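Local coordinates for exodeoxyribonuclease III (Methanosarcina mazei, PDB 5J8N), which probably acts in DNA repair, cutting DNA at abasic sites and trimming strands from their 3' ends with the help of magnesium or manganese ions, at residues A[110-115]-A[150-155]; A[123-128]-A[175-180]; A[189-194]-A[218-223]. The protein carries 3 engineered substitutions. One frame throughout, in Å; residues are numbered along the deposited sequence.

Contact 1. Residues A[110-115]-A[150-155]; sequences IYFPNG and GDVNTA
One true hydrogen bond and one weaker CA-H...O contact grip I110 O: D151 N bonds it at 3.2 Å, nearly along the carbonyl axis, and G150 CA lies 3.2 Å from I110 O. From there the two segments run parallel, and F112 N returns a 2.9 Å bond to D151 O. The pairing then passes to side chains. N153 turns its amide toward segment 110-115; its ND2 gives a hydrogen bond to F112 O (2.9 Å), with F112 O in the amide plane but the donor lifted above the carbonyl plane. N153 OD1 is met by N114 ND2 at 3.1 Å, again from above the carbonyl, the two amides standing 84° apart; the OD1 of N114 meanwhile takes K116 N. One bond at each end thus fixes the flip of the N153 amide. Y111 and D151, both with CG anti to the backbone N, lie side by side, and Y111 CE1 brings its ring edge to D151 OD2 at 3.4 Å. D151 OD2 is also hydrogen-bonded to N10, while its OD1 receives a weak bond from N153 N. F112 sets its side chain toward segment 150-155, its CD1 4.1 Å from V152 CG2, and its ring meets F128, Y129 and F132. Y111, D151 and N153 are predicted catalytic-site residues; these bonds would fix D151 and N153 beside the metal site, with Y111 packed against D151, whose charge its donors probably stabilise.

Contact 2. Residues A[123-128]-A[175-180]; sequences GYKMAF and PEERAW
K125 reaches across to its partner as a fully stretched chain: CG is anti to the backbone N (chi1 179°), and every later torsion is anti too. At the tip K125 NZ forms a salt bridge of 2.7 Å with E177 OE2, coming from above the carboxylate plane, 65° out of it, while the two side chains cross at about a right angle. E177 sets CG anti to its carbonyl carbon and extends beyond it. Its OE1 takes the backbone N-H groups of G172 and L174 and its OE2 also accepts from S171 OG, so the carboxylate is pinned where the lysine arrives; K125 NZ in turn is bonded to N153 O and T154 OG1. M126 does the opposite of K125. All three of its torsions are near -60°, which curls the chain at chi2 and chi3 and lays the thioether between the helices. M126 SD rests 3.9 Å from E177 CG, and M126 CE lies 3.5 Å from E176 O and 4.1 Å from W180 CB. W180, with CG anti to the backbone N, swings its indole toward helix 119-141, where it stacks on Y129. The segment axes run nearly parallel, 11.1 Å apart at closest approach. Two neighbouring helices lying alongside each other, next to a sheet, form one outer helical layer of the alpha/beta sandwich of the DNase I-like fold, here tied by K125 to the loop carrying N153.

Contact 3. Residues A[189-194]-A[218-223]; sequences YLDSFR and GWRLDY
Strand 189-191 runs antiparallel to strand 218-227, with D191 CA and Y223 CA, 6.9 Å apart, the nearest CA pair across the segments, before the chain turns into a weakly bonded helix at 192-194. The contact itself is made by side chains, and R220 is its centre. R220 is extended through its first two torsions, then bends at chi3 and presents its guanidinium end-on to D191, tip to tip. R220 NH2 bonds D191 OD1 at 3.0 Å, almost straight (171°), and R220 NH1 bonds D191 OD2 at 2.8 Å; both oxygens use their syn lone pairs. A weak third bond links R220 NH2 to D191 OD2 at 3.3 Å. Carboxylate and guanidinium lie nearly coplanar, 19° apart, the geometry of a bidentate salt bridge. Both faces of the R220 guanidinium are covered. Y223 CE2 sits 3.4 Å above the R220 plane on one side, offset toward the rim; on the other lie F193 CD2 and R194 NE, with F193 CB 3.6 Å from R220 NH2. Y223 also turns its ring edge to the aspartate, CE2 being 3.5 Å from D191 OD2, and its hydroxyl is bonded to T154 O. R194 bends at chi2 and brings NE to within 3.3 Å of R220 NH1, where two donors face each other without a bond. D160 probably offsets this repulsion, with salt bridges to R220 NE and R194 NH2, and R194 NH1 goes to the carbonyls of E199 and N197. Two arginines and two aspartates thus form a charge cluster in which D191 and R220 are buried and both aspartates probably stay ionised, fastening segment 189-194 to the strand that carries D222, a predicted catalytic-site residue.

How the contacts relate
Contacts 1 and 3 lie deep in the chain and reach the same sheet, whereas contact 2 sits farther out, between two helices, with some of its residues at the surface. Contact 1 relies on backbone pairing and neutral amides, with one carboxylate, D151, around the predicted active site; contact 3 is a cluster of charges and flat groups; contact 2 mixes one salt bridge with a methionine bent between the helices. Contact 1 is the hub: K125 of contact 2 and Y223 of contact 3 both anchor on the 150-155 loop, and L221 O of contact 3 takes V152 N. Contacts 2 and 3 do not touch each other, although helix 175-186 leads into strand 189-191.

Contact 1. Residues A[110-115]-A[150-155]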
loop_
_atom_site.group_PDB
_atom_site.type_symbol
_atom_site.label_atom_id
_atom_site.label_comp_id
_atom_site.label_asym_id
_atom_site.label_seq_id
_atom_site.Cartn_x
_atom_site.Cartn_y
_atom_site.Cartn_z
ATOM N N ILE A 110 3.818 -1.070 -2.312
ATOM C CA ILE A 110 3.740 -0.182 -3.485
ATOM C C ILE A 110 3.007 1.124 -3.231
ATOM O O ILE A 110 1.918 1.112 -2.634
ATOM C CB ILE A 110 3.048 -0.920 -4.673
ATOM C CG1 ILE A 110 3.696 -2.312 -4.889
ATOM C CG2 ILE A 110 3.108 -0.074 -5.967
ATOM C CD1 ILE A 110 3.020 -3.125 -5.987
ATOM N N TYR A 111 3.602 2.209 -3.691
ATOM C CA TYR A 111 2.954 3.514 -3.742
ATOM C C TYR A 111 2.596 3.757 -5.209
ATOM O O TYR A 111 3.416 4.232 -5.999
ATOM C CB TYR A 111 3.908 4.618 -3.198
ATOM C CG TYR A 111 3.358 6.000 -3.248
ATOM C CD1 TYR A 111 2.046 6.264 -2.900
ATOM C CD2 TYR A 111 4.146 7.054 -3.678
ATOM C CE1 TYR A 111 1.505 7.557 -2.999
ATOM C CE2 TYR A 111 3.625 8.374 -3.709
ATOM C CZ TYR A 111 2.291 8.594 -3.377
ATOM O OH TYR A 111 1.748 9.863 -3.439
ATOM N N PHE A 112 1.379 3.389 -5.588
ATOM C CA PHE A 112 1.011 3.522 -7.018
ATOM C C PHE A 112 0.854 5.007 -7.358
ATOM O O PHE A 112 0.508 5.823 -6.478
ATOM C CB PHE A 112 -0.291 2.801 -7.300
ATOM C CG PHE A 112 -0.190 1.292 -7.264
ATOM C CD1 PHE A 112 -0.393 0.553 -6.122
ATOM C CD2 PHE A 112 0.069 0.622 -8.452
ATOM C CE1 PHE A 112 -0.300 -0.861 -6.142
ATOM C CE2 PHE A 112 0.131 -0.756 -8.507
ATOM C CZ PHE A 112 -0.083 -1.509 -7.324
ATOM N N PRO A 113 1.158 5.410 -8.591
ATOM C CA PRO A 113 1.110 6.837 -8.939
ATOM C C PRO A 113 -0.273 7.473 -8.820
ATOM O O PRO A 113 -1.295 6.838 -9.048
ATOM C CB PRO A 113 1.570 6.844 -10.414
ATOM C CG PRO A 113 2.350 5.497 -10.551
ATOM C CD PRO A 113 1.585 4.531 -9.687
ATOM N N ASN A 114 -0.243 8.744 -8.448
ATOM C CA ASN A 114 -1.434 9.519 -8.545
ATOM C C ASN A 114 -1.509 10.183 -9.903
ATOM O O ASN A 114 -0.527 10.730 -10.408
ATOM C CB ASN A 114 -1.487 10.543 -7.440
ATOM C CG ASN A 114 -2.794 11.247 -7.418
ATOM O OD1 ASN A 114 -2.976 12.208 -8.179
ATOM N ND2 ASN A 114 -3.742 10.747 -6.598
ATOM N N GLY A 115 -2.673 10.069 -10.533
ATOM C CA GLY A 115 -2.878 10.522 -11.888
ATOM C C GLY A 115 -3.544 11.886 -12.053
ATOM O O GLY A 115 -3.872 12.292 -13.154
ATOM N N GLY A 150 -0.573 -1.478 -0.290
ATOM C CA GLY A 150 -0.175 -0.095 -0.493
ATOM C C GLY A 150 -1.320 0.736 -0.981
ATOM O O GLY A 150 -2.513 0.404 -0.853
ATOM N N ASP A 151 -0.932 1.903 -1.491
ATOM C CA ASP A 151 -1.848 2.960 -1.898
ATOM C C ASP A 151 -2.024 2.833 -3.383
ATOM O O ASP A 151 -1.105 3.172 -4.149
ATOM C CB ASP A 151 -1.242 4.286 -1.479
ATOM C CG ASP A 151 -2.005 5.473 -1.932
ATOM O OD1 ASP A 151 -3.091 5.350 -2.517
ATOM O OD2 ASP A 151 -1.493 6.607 -1.689
ATOM N N VAL A 152 -3.187 2.324 -3.774
ATOM C CA VAL A 152 -3.492 2.097 -5.190
ATOM C C VAL A 152 -3.899 3.424 -5.840
ATOM O O VAL A 152 -3.906 3.537 -7.071
ATOM C CB VAL A 152 -4.606 1.031 -5.252
ATOM C CG1 VAL A 152 -5.117 0.800 -6.678
ATOM C CG2 VAL A 152 -4.075 -0.273 -4.646
ATOM N N ASN A 153 -4.293 4.427 -5.041
ATOM C CA ASN A 153 -4.728 5.725 -5.579
ATOM C C ASN A 153 -5.947 5.613 -6.490
ATOM O O ASN A 153 -6.202 6.522 -7.294
ATOM C CB ASN A 153 -3.568 6.481 -6.279
ATOM C CG ASN A 153 -2.898 7.471 -5.356
ATOM O OD1 ASN A 153 -3.575 8.284 -4.729
ATOM N ND2 ASN A 153 -1.579 7.350 -5.190
ATOM N N THR A 154 -6.753 4.557 -6.266
ATOM C CA THR A 154 -8.033 4.375 -6.953
ATOM C C THR A 154 -9.018 3.727 -6.012
ATOM O O THR A 154 -8.612 2.821 -5.248
ATOM C CB THR A 154 -7.857 3.459 -8.225
ATOM O OG1 THR A 154 -6.947 4.096 -9.134
ATOM C CG2 THR A 154 -9.181 3.255 -8.965
ATOM N N ALA A 155 -10.267 4.212 -6.024
ATOM C CA ALA A 155 -11.382 3.564 -5.332
ATOM C C ALA A 155 -12.042 2.635 -6.337
ATOM O O ALA A 155 -12.496 3.079 -7.389
ATOM C CB ALA A 155 -12.384 4.650 -4.809
HETATM O O HOH W 1 -4.926 9.018 -9.138
#

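Contact 2. Residues A[123-128]-A[175-180]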
loop_
_atom_site.group_PDB
_atom_site.type_symbol
_atom_site.label_atom_id
_atom_site.label_comp_id
_atom_site.label_asym_id
_atom_site.label_seq_id
_atom_site.Cartn_x
_atom_site.Cartn_y
_atom_site.Cartn_z
ATOM N N GLY A 123 -1.339 8.778 -17.681
ATOM C CA GLY A 123 -0.763 7.797 -18.596
ATOM C C GLY A 123 0.279 6.981 -17.862
ATOM O O GLY A 123 0.334 5.752 -18.009
ATOM N N TYR A 124 1.092 7.645 -17.055
ATOM C CA TYR A 124 2.149 6.990 -16.324
ATOM C C TYR A 124 1.553 6.029 -15.316
ATOM O O TYR A 124 2.035 4.902 -15.147
ATOM C CB TYR A 124 3.036 8.045 -15.618
ATOM C CG TYR A 124 4.227 7.481 -14.853
ATOM C CD1 TYR A 124 5.472 7.341 -15.487
ATOM C CD2 TYR A 124 4.141 7.135 -13.518
ATOM C CE1 TYR A 124 6.550 6.829 -14.781
ATOM C CE2 TYR A 124 5.217 6.640 -12.815
ATOM C CZ TYR A 124 6.424 6.497 -13.457
ATOM O OH TYR A 124 7.467 5.999 -12.729
ATOM N N LYS A 125 0.535 6.480 -14.582
ATOM C CA LYS A 125 -0.180 5.624 -13.646
ATOM C C LYS A 125 -0.699 4.340 -14.330
ATOM O O LYS A 125 -0.493 3.238 -13.808
ATOM C CB LYS A 125 -1.353 6.399 -13.015
ATOM C CG LYS A 125 -2.178 5.588 -12.042
ATOM C CD LYS A 125 -3.331 6.444 -11.511
ATOM C CE LYS A 125 -4.102 5.645 -10.444
ATOM N NZ LYS A 125 -5.300 6.426 -9.980
ATOM N N MET A 126 -1.348 4.493 -15.475
ATOM C CA MET A 126 -1.880 3.315 -16.170
ATOM C C MET A 126 -0.743 2.407 -16.667
ATOM O O MET A 126 -0.867 1.170 -16.613
ATOM C CB MET A 126 -2.782 3.749 -17.295
ATOM C CG MET A 126 -4.022 4.537 -16.871
ATOM S SD MET A 126 -5.076 3.696 -15.665
ATOM C CE MET A 126 -5.630 2.300 -16.621
ATOM N N ALA A 127 0.354 2.995 -17.130
ATOM C CA ALA A 127 1.498 2.197 -17.566
ATOM C C ALA A 127 2.124 1.449 -16.362
ATOM O O ALA A 127 2.559 0.288 -16.457
ATOM C CB ALA A 127 2.520 3.093 -18.231
ATOM N N PHE A 128 2.201 2.107 -15.216
ATOM C CA PHE A 128 2.692 1.474 -13.985
ATOM C C PHE A 128 1.798 0.311 -13.621
ATOM O O PHE A 128 2.290 -0.764 -13.276
ATOM C CB PHE A 128 2.787 2.526 -12.843
ATOM C CG PHE A 128 3.479 2.012 -11.624
ATOM C CD1 PHE A 128 2.823 1.196 -10.759
ATOM C CD2 PHE A 128 4.789 2.429 -11.319
ATOM C CE1 PHE A 128 3.429 0.703 -9.602
ATOM C CE2 PHE A 128 5.408 1.949 -10.167
ATOM C CZ PHE A 128 4.727 1.082 -9.300
ATOM N N PRO A 175 -13.419 5.578 -14.991
ATOM C CA PRO A 175 -13.755 4.221 -15.442
ATOM C C PRO A 175 -12.535 3.363 -15.808
ATOM O O PRO A 175 -12.503 2.168 -15.429
ATOM C CB PRO A 175 -14.671 4.480 -16.666
ATOM C CG PRO A 175 -15.419 5.777 -16.273
ATOM C CD PRO A 175 -14.292 6.608 -15.609
ATOM N N GLU A 176 -11.533 3.898 -16.496
ATOM C CA GLU A 176 -10.413 3.094 -16.932
ATOM C C GLU A 176 -9.547 2.607 -15.766
ATOM O O GLU A 176 -8.946 1.530 -15.818
ATOM C CB GLU A 176 -9.579 3.884 -17.944
ATOM C CG GLU A 176 -9.162 5.272 -17.421
ATOM C CD GLU A 176 -10.093 6.432 -17.840
ATOM O OE1 GLU A 176 -9.540 7.529 -18.143
ATOM O OE2 GLU A 176 -11.353 6.292 -17.903
ATOM N N GLU A 177 -9.468 3.400 -14.707
ATOM C CA GLU A 177 -8.722 2.983 -13.530
ATOM C C GLU A 177 -9.448 1.828 -12.805
ATOM O O GLU A 177 -8.822 0.831 -12.362
ATOM C CB GLU A 177 -8.528 4.151 -12.590
ATOM C CG GLU A 177 -7.701 5.262 -13.207
ATOM C CD GLU A 177 -7.772 6.539 -12.402
ATOM O OE1 GLU A 177 -8.883 6.912 -11.953
ATOM O OE2 GLU A 177 -6.701 7.160 -12.214
ATOM N N ARG A 178 -10.760 1.999 -12.641
ATOM C CA ARG A 178 -11.604 0.977 -12.020
ATOM C C ARG A 178 -11.554 -0.303 -12.856
ATOM O O ARG A 178 -11.490 -1.408 -12.272
ATOM C CB ARG A 178 -13.023 1.498 -11.898
ATOM C CG ARG A 178 -13.108 2.759 -10.994
ATOM C CD ARG A 178 -14.481 3.389 -11.100
ATOM N NE ARG A 178 -15.495 2.441 -10.606
ATOM C CZ ARG A 178 -16.797 2.555 -10.833
ATOM N NH1 ARG A 178 -17.291 3.575 -11.560
ATOM N NH2 ARG A 178 -17.623 1.643 -10.328
ATOM N N ALA A 179 -11.528 -0.155 -14.186
ATOM C CA ALA A 179 -11.524 -1.311 -15.096
ATOM C C ALA A 179 -10.201 -2.036 -14.904
ATOM O O ALA A 179 -10.137 -3.281 -14.976
ATOM C CB ALA A 179 -11.716 -0.887 -16.544
ATOM N N TRP A 180 -9.115 -1.290 -14.722
ATOM C CA TRP A 180 -7.838 -1.968 -14.506
ATOM C C TRP A 180 -7.910 -2.790 -13.222
ATOM O O TRP A 180 -7.400 -3.916 -13.185
ATOM C CB TRP A 180 -6.645 -0.992 -14.467
ATOM C CG TRP A 180 -5.409 -1.772 -14.131
ATOM C CD1 TRP A 180 -4.636 -2.485 -15.006
ATOM C CD2 TRP A 180 -4.890 -2.051 -12.819
ATOM N NE1 TRP A 180 -3.648 -3.159 -14.305
ATOM C CE2 TRP A 180 -3.782 -2.899 -12.971
ATOM C CE3 TRP A 180 -5.223 -1.612 -11.545
ATOM C CZ2 TRP A 180 -3.003 -3.334 -11.882
ATOM C CZ3 TRP A 180 -4.462 -2.043 -10.447
ATOM C CH2 TRP A 180 -3.360 -2.927 -10.630
#

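Contact 3. Residues A[189-194]-A[218-223]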
loop_
_atom_site.group_PDB
_atom_site.type_symbol
_atom_site.label_atom_id
_atom_site.label_comp_id
_atom_site.label_asym_id
_atom_site.label_seq_id
_atom_site.Cartn_x
_atom_site.Cartn_y
_atom_site.Cartn_z
ATOM N N TYR A 189 -6.555 -12.536 -7.959
ATOM C CA TYR A 189 -6.164 -11.886 -6.737
ATOM C C TYR A 189 -7.431 -11.479 -5.995
ATOM O O TYR A 189 -8.468 -11.205 -6.629
ATOM C CB TYR A 189 -5.268 -10.652 -6.992
ATOM C CG TYR A 189 -4.001 -10.974 -7.777
ATOM C CD1 TYR A 189 -4.007 -10.967 -9.162
ATOM C CD2 TYR A 189 -2.784 -11.230 -7.108
ATOM C CE1 TYR A 189 -2.879 -11.270 -9.871
ATOM C CE2 TYR A 189 -1.646 -11.545 -7.828
ATOM C CZ TYR A 189 -1.703 -11.527 -9.197
ATOM O OH TYR A 189 -0.561 -11.807 -9.930
ATOM N N LEU A 190 -7.296 -11.337 -4.680
ATOM C CA LEU A 190 -8.410 -10.981 -3.793
ATOM C C LEU A 190 -8.167 -9.691 -3.095
ATOM O O LEU A 190 -7.045 -9.453 -2.589
ATOM C CB LEU A 190 -8.612 -12.080 -2.725
ATOM C CG LEU A 190 -8.805 -13.455 -3.297
ATOM C CD1 LEU A 190 -8.892 -14.468 -2.141
ATOM C CD2 LEU A 190 -10.067 -13.496 -4.162
ATOM N N ASP A 191 -9.185 -8.824 -3.046
ATOM C CA ASP A 191 -9.179 -7.605 -2.224
ATOM C C ASP A 191 -9.476 -8.061 -0.781
ATOM O O ASP A 191 -10.600 -8.457 -0.434
ATOM C CB ASP A 191 -10.234 -6.637 -2.786
ATOM C CG ASP A 191 -10.384 -5.376 -2.027
ATOM O OD1 ASP A 191 -9.912 -5.249 -0.892
ATOM O OD2 ASP A 191 -11.018 -4.454 -2.572
ATOM N N SER A 192 -8.460 -8.086 0.066
ATOM C CA SER A 192 -8.618 -8.783 1.355
ATOM C C SER A 192 -9.748 -8.180 2.221
ATOM O O SER A 192 -10.491 -8.941 2.858
ATOM C CB SER A 192 -7.288 -8.847 2.128
ATOM O OG SER A 192 -6.839 -7.560 2.469
ATOM N N PHE A 193 -9.851 -6.843 2.275
ATOM C CA PHE A 193 -10.933 -6.274 3.079
ATOM C C PHE A 193 -12.282 -6.817 2.701
ATOM O O PHE A 193 -13.105 -7.136 3.555
ATOM C CB PHE A 193 -10.908 -4.761 2.959
ATOM C CG PHE A 193 -11.871 -4.091 3.899
ATOM C CD1 PHE A 193 -11.603 -4.033 5.263
ATOM C CD2 PHE A 193 -13.049 -3.563 3.398
ATOM C CE1 PHE A 193 -12.510 -3.444 6.140
ATOM C CE2 PHE A 193 -13.985 -2.956 4.248
ATOM C CZ PHE A 193 -13.724 -2.911 5.641
ATOM N N ARG A 194 -12.505 -6.981 1.391
ATOM C CA ARG A 194 -13.774 -7.476 0.868
ATOM C C ARG A 194 -13.959 -8.988 1.000
ATOM O O ARG A 194 -15.058 -9.490 0.777
ATOM C CB ARG A 194 -13.922 -7.042 -0.610
ATOM C CG ARG A 194 -14.051 -5.533 -0.794
ATOM C CD ARG A 194 -15.184 -4.912 0.051
ATOM N NE ARG A 194 -15.273 -3.472 -0.207
ATOM C CZ ARG A 194 -15.966 -2.659 0.591
ATOM N NH1 ARG A 194 -16.535 -3.114 1.696
ATOM N NH2 ARG A 194 -16.026 -1.379 0.303
ATOM N N GLY A 218 -14.878 10.057 2.603
ATOM C CA GLY A 218 -13.631 9.388 2.346
ATOM C C GLY A 218 -13.614 8.562 1.085
ATOM O O GLY A 218 -14.656 8.420 0.387
ATOM N N TRP A 219 -12.428 8.000 0.851
ATOM C CA TRP A 219 -12.194 7.080 -0.276
ATOM C C TRP A 219 -11.419 5.919 0.253
ATOM O O TRP A 219 -10.519 6.138 1.069
ATOM C CB TRP A 219 -11.364 7.761 -1.380
ATOM C CG TRP A 219 -11.883 8.988 -2.031
ATOM C CD1 TRP A 219 -12.365 10.129 -1.443
ATOM C CD2 TRP A 219 -11.849 9.243 -3.440
ATOM N NE1 TRP A 219 -12.669 11.068 -2.409
ATOM C CE2 TRP A 219 -12.353 10.547 -3.641
ATOM C CE3 TRP A 219 -11.439 8.476 -4.552
ATOM C CZ2 TRP A 219 -12.453 11.125 -4.918
ATOM C CZ3 TRP A 219 -11.541 9.066 -5.846
ATOM C CH2 TRP A 219 -12.038 10.374 -5.996
ATOM N N ARG A 220 -11.661 4.705 -0.239
ATOM C CA ARG A 220 -10.779 3.572 0.069
ATOM C C ARG A 220 -9.748 3.459 -1.046
ATOM O O ARG A 220 -10.044 2.972 -2.148
ATOM C CB ARG A 220 -11.588 2.283 0.217
ATOM C CG ARG A 220 -10.762 1.197 0.903
ATOM C CD ARG A 220 -11.646 -0.009 1.331
ATOM N NE ARG A 220 -12.243 -0.679 0.152
ATOM C CZ ARG A 220 -11.808 -1.826 -0.390
ATOM N NH1 ARG A 220 -12.428 -2.335 -1.472
ATOM N NH2 ARG A 220 -10.798 -2.524 0.141
ATOM N N LEU A 221 -8.561 3.989 -0.769
ATOM C CA LEU A 221 -7.434 4.002 -1.715
ATOM C C LEU A 221 -6.372 2.984 -1.378
ATOM O O LEU A 221 -5.491 2.732 -2.201
ATOM C CB LEU A 221 -6.757 5.384 -1.726
ATOM C CG LEU A 221 -7.720 6.550 -2.033
ATOM C CD1 LEU A 221 -6.952 7.850 -2.060
ATOM C CD2 LEU A 221 -8.390 6.326 -3.413
ATOM N N ASP A 222 -6.428 2.450 -0.145
ATOM C CA ASP A 222 -5.360 1.584 0.368
ATOM C C ASP A 222 -5.912 0.205 0.536
ATOM O O ASP A 222 -7.017 0.020 1.074
ATOM C CB ASP A 222 -4.844 2.140 1.709
ATOM C CG ASP A 222 -4.344 3.536 1.532
ATOM O OD1 ASP A 222 -3.180 3.699 1.085
ATOM O OD2 ASP A 222 -5.130 4.480 1.765
ATOM N N TYR A 223 -5.125 -0.802 0.125
ATOM C CA TYR A 223 -5.602 -2.179 0.024
ATOM C C TYR A 223 -4.502 -3.153 0.417
ATOM O O TYR A 223 -3.309 -2.810 0.352
ATOM C CB TYR A 223 -5.989 -2.500 -1.424
ATOM C CG TYR A 223 -7.042 -1.641 -2.079
ATOM C CD1 TYR A 223 -6.742 -0.353 -2.533
ATOM C CD2 TYR A 223 -8.312 -2.164 -2.347
ATOM C CE1 TYR A 223 -7.693 0.432 -3.172
ATOM C CE2 TYR A 223 -9.301 -1.377 -2.986
ATOM C CZ TYR A 223 -8.940 -0.098 -3.420
ATOM O OH TYR A 223 -9.896 0.628 -4.103
#